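Side-chain contacts in chemotactic transducer PctC (PDB 5LTV), which binds amino-acid-type ligands such as gamma-aminobutyrate through its extracytoplasmic Cache domain and probably passes the signal on to the chemotaxis machinery: residues A[188-193]-A[209-214]; A[135-140]-A[197-202]. All blocks are in the same frame, centred on the assembly; numbering follows the deposited sequence.

Contact 1 of 2, residues A[188-193]-A[209-214]; sequences YAFLVS and KTLAEA
L211 reaches F190 and V192, two alternate residues on the same face of strand 188-193, and packs the short helix 211-214 against one face of the five-stranded antiparallel sheet in the second PAS-like module of the double Cache fold. From CB, which leaves the helix toward the strand, the side chain of L211 runs to CG, 4.2 Å from V192 CG2. There the side chain forks. CD1 carries on to the same methyl, 3.7 Å from V192 CG2. CD2 turns to the end of the F190 ring, 3.9 Å from CZ of F190, approaching at a slant. On the strand, V192 CG2 lies anti to the backbone N, and this swing sends it out to meet the leucine. No hydrogen bond joins the segments; the contact is wholly apolar and buried. H201 meets the F190 ring as well, and I222 adds to the packing on L211.

A capping box opens the helix that carries the leucine. T210 is the N-cap, and its OG1 accepts from E213 N at 3.1 Å. E213 returns the favour: its OE1 takes T210 N in an almost perfectly straight bond, 179° at the hydrogen, with the donor standing 47° above the carboxylate plane.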
loop_
_atom_site.group_PDB
_atom_site.type_symbol
_atom_site.label_atom_id
_atom_site.label_comp_id
_atom_site.label_asym_id
_atom_site.label_seq_id
_atom_site.Cartn_x
_atom_site.Cartn_y
_atom_site.Cartn_z
ATOM N N TYR A 188 -0.200 13.732 -16.938
ATOM C CA TYR A 188 -0.150 12.466 -16.215
ATOM C C TYR A 188 -0.333 12.718 -14.718
ATOM O O TYR A 188 -0.406 13.858 -14.256
ATOM C CB TYR A 188 1.163 11.730 -16.496
ATOM C CG TYR A 188 2.408 12.471 -16.060
ATOM C CD1 TYR A 188 3.006 13.434 -16.877
ATOM C CD2 TYR A 188 2.993 12.202 -14.839
ATOM C CE1 TYR A 188 4.151 14.108 -16.469
ATOM C CE2 TYR A 188 4.136 12.858 -14.431
ATOM C CZ TYR A 188 4.707 13.809 -15.235
ATOM O OH TYR A 188 5.834 14.438 -14.766
ATOM N N ALA A 189 -0.411 11.626 -13.955
ATOM C CA ALA A 189 -0.616 11.715 -12.513
ATOM C C ALA A 189 0.348 10.797 -11.766
ATOM O O ALA A 189 0.594 9.667 -12.194
ATOM C CB ALA A 189 -2.061 11.366 -12.155
ATOM N N PHE A 190 0.898 11.269 -10.647
ATOM C CA PHE A 190 1.678 10.371 -9.805
ATOM C C PHE A 190 1.264 10.557 -8.339
ATOM O O PHE A 190 0.346 11.321 -8.011
ATOM C CB PHE A 190 3.182 10.542 -10.066
ATOM C CG PHE A 190 3.748 11.859 -9.666
ATOM C CD1 PHE A 190 3.685 12.959 -10.526
ATOM C CD2 PHE A 190 4.407 11.995 -8.441
ATOM C CE1 PHE A 190 4.233 14.177 -10.156
ATOM C CE2 PHE A 190 4.950 13.210 -8.052
ATOM C CZ PHE A 190 4.877 14.306 -8.910
ATOM N N LEU A 191 1.894 9.788 -7.462
ATOM C CA LEU A 191 1.569 9.800 -6.046
ATOM C C LEU A 191 2.843 10.065 -5.259
ATOM O O LEU A 191 3.883 9.484 -5.550
ATOM C CB LEU A 191 0.911 8.481 -5.612
ATOM C CG LEU A 191 0.188 8.550 -4.260
ATOM C CD1 LEU A 191 -1.269 9.068 -4.388
ATOM C CD2 LEU A 191 0.192 7.192 -3.609
ATOM N N VAL A 192 2.755 10.947 -4.270
ATOM C CA VAL A 192 3.926 11.443 -3.560
ATOM C C VAL A 192 3.531 11.692 -2.111
ATOM O O VAL A 192 2.402 12.109 -1.822
ATOM C CB VAL A 192 4.492 12.722 -4.232
ATOM C CG1 VAL A 192 3.451 13.843 -4.240
ATOM C CG2 VAL A 192 5.749 13.203 -3.526
ATOM N N SER A 193 4.445 11.403 -1.195
ATOM C CA SER A 193 4.159 11.594 0.214
ATOM C C SER A 193 4.371 13.056 0.588
ATOM O O SER A 193 4.973 13.838 -0.156
ATOM C CB SER A 193 5.039 10.695 1.085
ATOM O OG SER A 193 6.357 11.212 1.192
ATOM N N LYS A 209 12.169 7.863 -5.411
ATOM C CA LYS A 209 13.013 9.039 -5.446
ATOM C C LYS A 209 12.312 10.201 -4.742
ATOM O O LYS A 209 11.083 10.242 -4.620
ATOM C CB LYS A 209 13.338 9.426 -6.885
ATOM C CG LYS A 209 14.736 9.046 -7.366
ATOM C CD LYS A 209 14.964 7.541 -7.365
ATOM C CE LYS A 209 15.915 7.130 -8.495
ATOM N NZ LYS A 209 15.946 5.629 -8.698
ATOM N N THR A 210 13.106 11.166 -4.289
ATOM C CA THR A 210 12.497 12.411 -3.845
ATOM C C THR A 210 12.119 13.276 -5.038
ATOM O O THR A 210 12.588 13.068 -6.165
ATOM C CB THR A 210 13.434 13.195 -2.939
ATOM O OG1 THR A 210 14.561 13.653 -3.709
ATOM C CG2 THR A 210 13.899 12.307 -1.780
ATOM N N LEU A 211 11.248 14.258 -4.787
ATOM C CA LEU A 211 10.889 15.173 -5.865
ATOM C C LEU A 211 12.092 15.967 -6.328
ATOM O O LEU A 211 12.218 16.265 -7.522
ATOM C CB LEU A 211 9.771 16.115 -5.427
ATOM C CG LEU A 211 8.358 15.616 -5.713
ATOM C CD1 LEU A 211 7.416 16.264 -4.762
ATOM C CD2 LEU A 211 7.932 15.920 -7.139
ATOM N N ALA A 212 12.997 16.302 -5.404
ATOM C CA ALA A 212 14.219 17.004 -5.775
ATOM C C ALA A 212 15.100 16.146 -6.675
ATOM O O ALA A 212 15.802 16.680 -7.544
ATOM C CB ALA A 212 14.969 17.426 -4.509
ATOM N N GLU A 213 15.073 14.818 -6.491
ATOM C CA GLU A 213 15.786 13.914 -7.391
ATOM C C GLU A 213 15.093 13.794 -8.748
ATOM O O GLU A 213 15.757 13.703 -9.784
ATOM C CB GLU A 213 15.897 12.533 -6.762
ATOM C CG GLU A 213 16.953 12.379 -5.701
ATOM C CD GLU A 213 16.948 10.986 -5.130
ATOM O OE1 GLU A 213 16.193 10.752 -4.164
ATOM O OE2 GLU A 213 17.674 10.110 -5.657
ATOM N N ALA A 214 13.761 13.782 -8.754
ATOM C CA ALA A 214 13.028 13.592 -10.001
ATOM C C ALA A 214 13.070 14.837 -10.884
ATOM O O ALA A 214 13.130 14.719 -12.111
ATOM C CB ALA A 214 11.579 13.202 -9.700
#

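Contact 2 of 2, residues A[135-140]-A[197-202]; sequences VTEPFV and KILLHP. With SO4 (sulfate ion), chain I.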
loop_
_atom_site.group_PDB
_atom_site.type_symbol
_atom_site.label_atom_id
_atom_site.label_comp_id
_atom_site.label_asym_id
_atom_site.label_seq_id
_atom_site.Cartn_x
_atom_site.Cartn_y
_atom_site.Cartn_z
ATOM N N VAL A 135 -0.481 1.204 6.165
ATOM C CA VAL A 135 -0.190 1.050 4.754
ATOM C C VAL A 135 1.245 1.515 4.581
ATOM O O VAL A 135 1.626 2.573 5.092
ATOM C CB VAL A 135 -1.177 1.817 3.853
ATOM C CG1 VAL A 135 -1.131 3.287 4.119
ATOM C CG2 VAL A 135 -0.892 1.539 2.387
ATOM N N THR A 136 2.062 0.664 3.986
ATOM C CA THR A 136 3.484 0.907 3.863
ATOM C C THR A 136 3.773 1.735 2.614
ATOM O O THR A 136 2.978 1.795 1.665
ATOM C CB THR A 136 4.245 -0.425 3.771
ATOM O OG1 THR A 136 4.104 -0.908 2.436
ATOM C CG2 THR A 136 3.700 -1.470 4.760
ATOM N N GLU A 137 4.942 2.364 2.618
ATOM C CA GLU A 137 5.489 2.890 1.378
ATOM C C GLU A 137 5.994 1.721 0.518
ATOM O O GLU A 137 6.126 0.586 0.998
ATOM C CB GLU A 137 6.594 3.908 1.690
ATOM C CG GLU A 137 6.050 5.213 2.324
ATOM C CD GLU A 137 7.132 6.275 2.648
ATOM O OE1 GLU A 137 8.333 5.943 2.678
ATOM O OE2 GLU A 137 6.767 7.455 2.886
ATOM N N PRO A 138 6.248 1.955 -0.765
ATOM C CA PRO A 138 6.736 0.853 -1.616
ATOM C C PRO A 138 8.010 0.227 -1.061
ATOM O O PRO A 138 8.851 0.887 -0.438
ATOM C CB PRO A 138 6.982 1.527 -2.975
ATOM C CG PRO A 138 5.951 2.688 -2.994
ATOM C CD PRO A 138 5.965 3.180 -1.540
ATOM N N PHE A 139 8.109 -1.085 -1.227
ATOM C CA PHE A 139 9.346 -1.798 -0.995
ATOM C C PHE A 139 9.414 -2.886 -2.054
ATOM O O PHE A 139 8.561 -2.956 -2.955
ATOM C CB PHE A 139 9.444 -2.317 0.454
ATOM C CG PHE A 139 8.347 -3.273 0.851
ATOM C CD1 PHE A 139 7.097 -2.789 1.302
ATOM C CD2 PHE A 139 8.571 -4.654 0.807
ATOM C CE1 PHE A 139 6.090 -3.661 1.671
ATOM C CE2 PHE A 139 7.590 -5.530 1.213
ATOM C CZ PHE A 139 6.337 -5.052 1.644
ATOM N N VAL A 140 10.461 -3.701 -1.968
ATOM C CA VAL A 140 10.749 -4.756 -2.932
ATOM C C VAL A 140 10.330 -6.088 -2.332
ATOM O O VAL A 140 10.870 -6.505 -1.294
ATOM C CB VAL A 140 12.246 -4.792 -3.297
ATOM C CG1 VAL A 140 12.546 -6.009 -4.220
ATOM C CG2 VAL A 140 12.697 -3.505 -3.961
ATOM N N LYS A 197 8.497 12.018 -0.994
ATOM C CA LYS A 197 8.877 10.709 -1.538
ATOM C C LYS A 197 7.877 10.243 -2.596
ATOM O O LYS A 197 6.688 10.076 -2.301
ATOM C CB LYS A 197 8.967 9.662 -0.423
ATOM C CG LYS A 197 9.392 8.255 -0.893
ATOM C CD LYS A 197 10.906 8.122 -0.977
ATOM C CE LYS A 197 11.441 7.292 0.187
ATOM N NZ LYS A 197 11.004 7.830 1.523
ATOM N N ILE A 198 8.364 10.006 -3.814
ATOM C CA ILE A 198 7.528 9.505 -4.901
ATOM C C ILE A 198 7.175 8.039 -4.646
ATOM O O ILE A 198 8.057 7.182 -4.545
ATOM C CB ILE A 198 8.231 9.665 -6.259
ATOM C CG1 ILE A 198 8.514 11.140 -6.553
ATOM C CG2 ILE A 198 7.397 9.034 -7.379
ATOM C CD1 ILE A 198 9.171 11.342 -7.893
ATOM N N LEU A 199 5.877 7.739 -4.621
ATOM C CA LEU A 199 5.334 6.432 -4.268
ATOM C C LEU A 199 4.834 5.664 -5.474
ATOM O O LEU A 199 5.005 4.449 -5.553
ATOM C CB LEU A 199 4.166 6.586 -3.285
ATOM C CG LEU A 199 4.387 7.550 -2.123
ATOM C CD1 LEU A 199 3.092 7.722 -1.402
ATOM C CD2 LEU A 199 5.504 7.064 -1.208
ATOM N N LEU A 200 4.162 6.349 -6.383
ATOM C CA LEU A 200 3.729 5.771 -7.636
ATOM C C LEU A 200 4.051 6.777 -8.709
ATOM O O LEU A 200 3.925 7.985 -8.474
ATOM C CB LEU A 200 2.271 5.530 -7.656
ATOM C CG LEU A 200 1.589 4.687 -6.574
ATOM C CD1 LEU A 200 0.083 4.879 -6.715
ATOM C CD2 LEU A 200 2.023 3.245 -6.675
ATOM N N HIS A 201 4.418 6.286 -9.894
ATOM C CA HIS A 201 4.780 7.149 -11.022
ATOM C C HIS A 201 4.788 6.354 -12.325
ATOM O O HIS A 201 5.279 5.223 -12.366
ATOM C CB HIS A 201 6.153 7.804 -10.784
ATOM C CG HIS A 201 6.364 9.062 -11.565
ATOM N ND1 HIS A 201 6.572 9.065 -12.930
ATOM C CD2 HIS A 201 6.361 10.363 -11.182
ATOM C CE1 HIS A 201 6.704 10.312 -13.352
ATOM N NE2 HIS A 201 6.574 11.121 -12.313
ATOM N N PRO A 202 4.237 6.899 -13.403
ATOM C CA PRO A 202 4.274 6.169 -14.683
ATOM C C PRO A 202 5.698 5.866 -15.162
ATOM O O PRO A 202 5.929 4.873 -15.869
ATOM C CB PRO A 202 3.528 7.108 -15.633
ATOM C CG PRO A 202 2.644 7.942 -14.700
ATOM C CD PRO A 202 3.447 8.138 -13.470
HETATM S S SO4 I . 13.314 -3.786 0.736
HETATM O O1 SO4 I . 12.811 -3.009 -0.381
HETATM O O2 SO4 I . 13.899 -2.887 1.733
HETATM O O3 SO4 I . 14.291 -4.764 0.227
HETATM O O4 SO4 I . 12.236 -4.533 1.355
#
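P138 is pressed against L199, and this is the tight half of the contact. CG of P138 lies 3.2 Å from the backbone O of L199. The side chains themselves cross at about a right angle, with P138 CD 3.9 Å from L199 CD2. That same leucine methyl also touches E137, 4.0 Å from its CG, so CD2 meets both the proline ring and the CG methylene of the glutamate. L199 CG lies beside its backbone N (chi1 -45°), and this brings CD2 across to them. L171, at the start of helix 171-178, and L208 add to the packing on P138, while W251 touches both E137 and L199.

Farther out, the contact loosens. The glutamate chain is extended beyond CG and runs to its carboxylate; K197, bent at each torsion after the first, meets it in a long salt bridge, E137 OE1 to K197 NZ at 3.5 Å, weak as a hydrogen bond. Both residues are partly exposed, and K197 has two deposited conformers, so the bridge, measured in one of them, is doubtful. Beyond the proline, V140 N donates to O1 of a sulfate at 2.9 Å, an ion probably from the crystallisation liquor that R121 also holds.

F139, next to P138, lines the gamma-aminobutyrate pocket. E137 and P138, in the break of edge strand 134-140 of the ligand-binding sheet, meet edge strand 198-200 of the second sheet, where L199 and L200 form a classic beta bulge opposite L191: the junction of the two modules of a double Cache domain.

After the long helix 34-68 and the first strands of the ligand-binding sheet, the chain reaches 135-140 at that sheet's edge, then runs through strands 147-157 and 160-170 and helix 171-178 before entering the second sheet at 188-193. It turns back at once into 197-202, where contact 2 closes a loop of 56 residues. Helix 211-214 follows, and contact 1 closes a shorter loop of 15. The segments alternate, so the two loops cross rather than nest. Segment 197-202 is probably hydrogen-bonded to both segments of contact 1. L191 O lies 2.8 Å from L199 N. K209 O lies 2.8 Å from I198 N. Contact 2 thus ties module to module, and contact 1 ties helix to sheet.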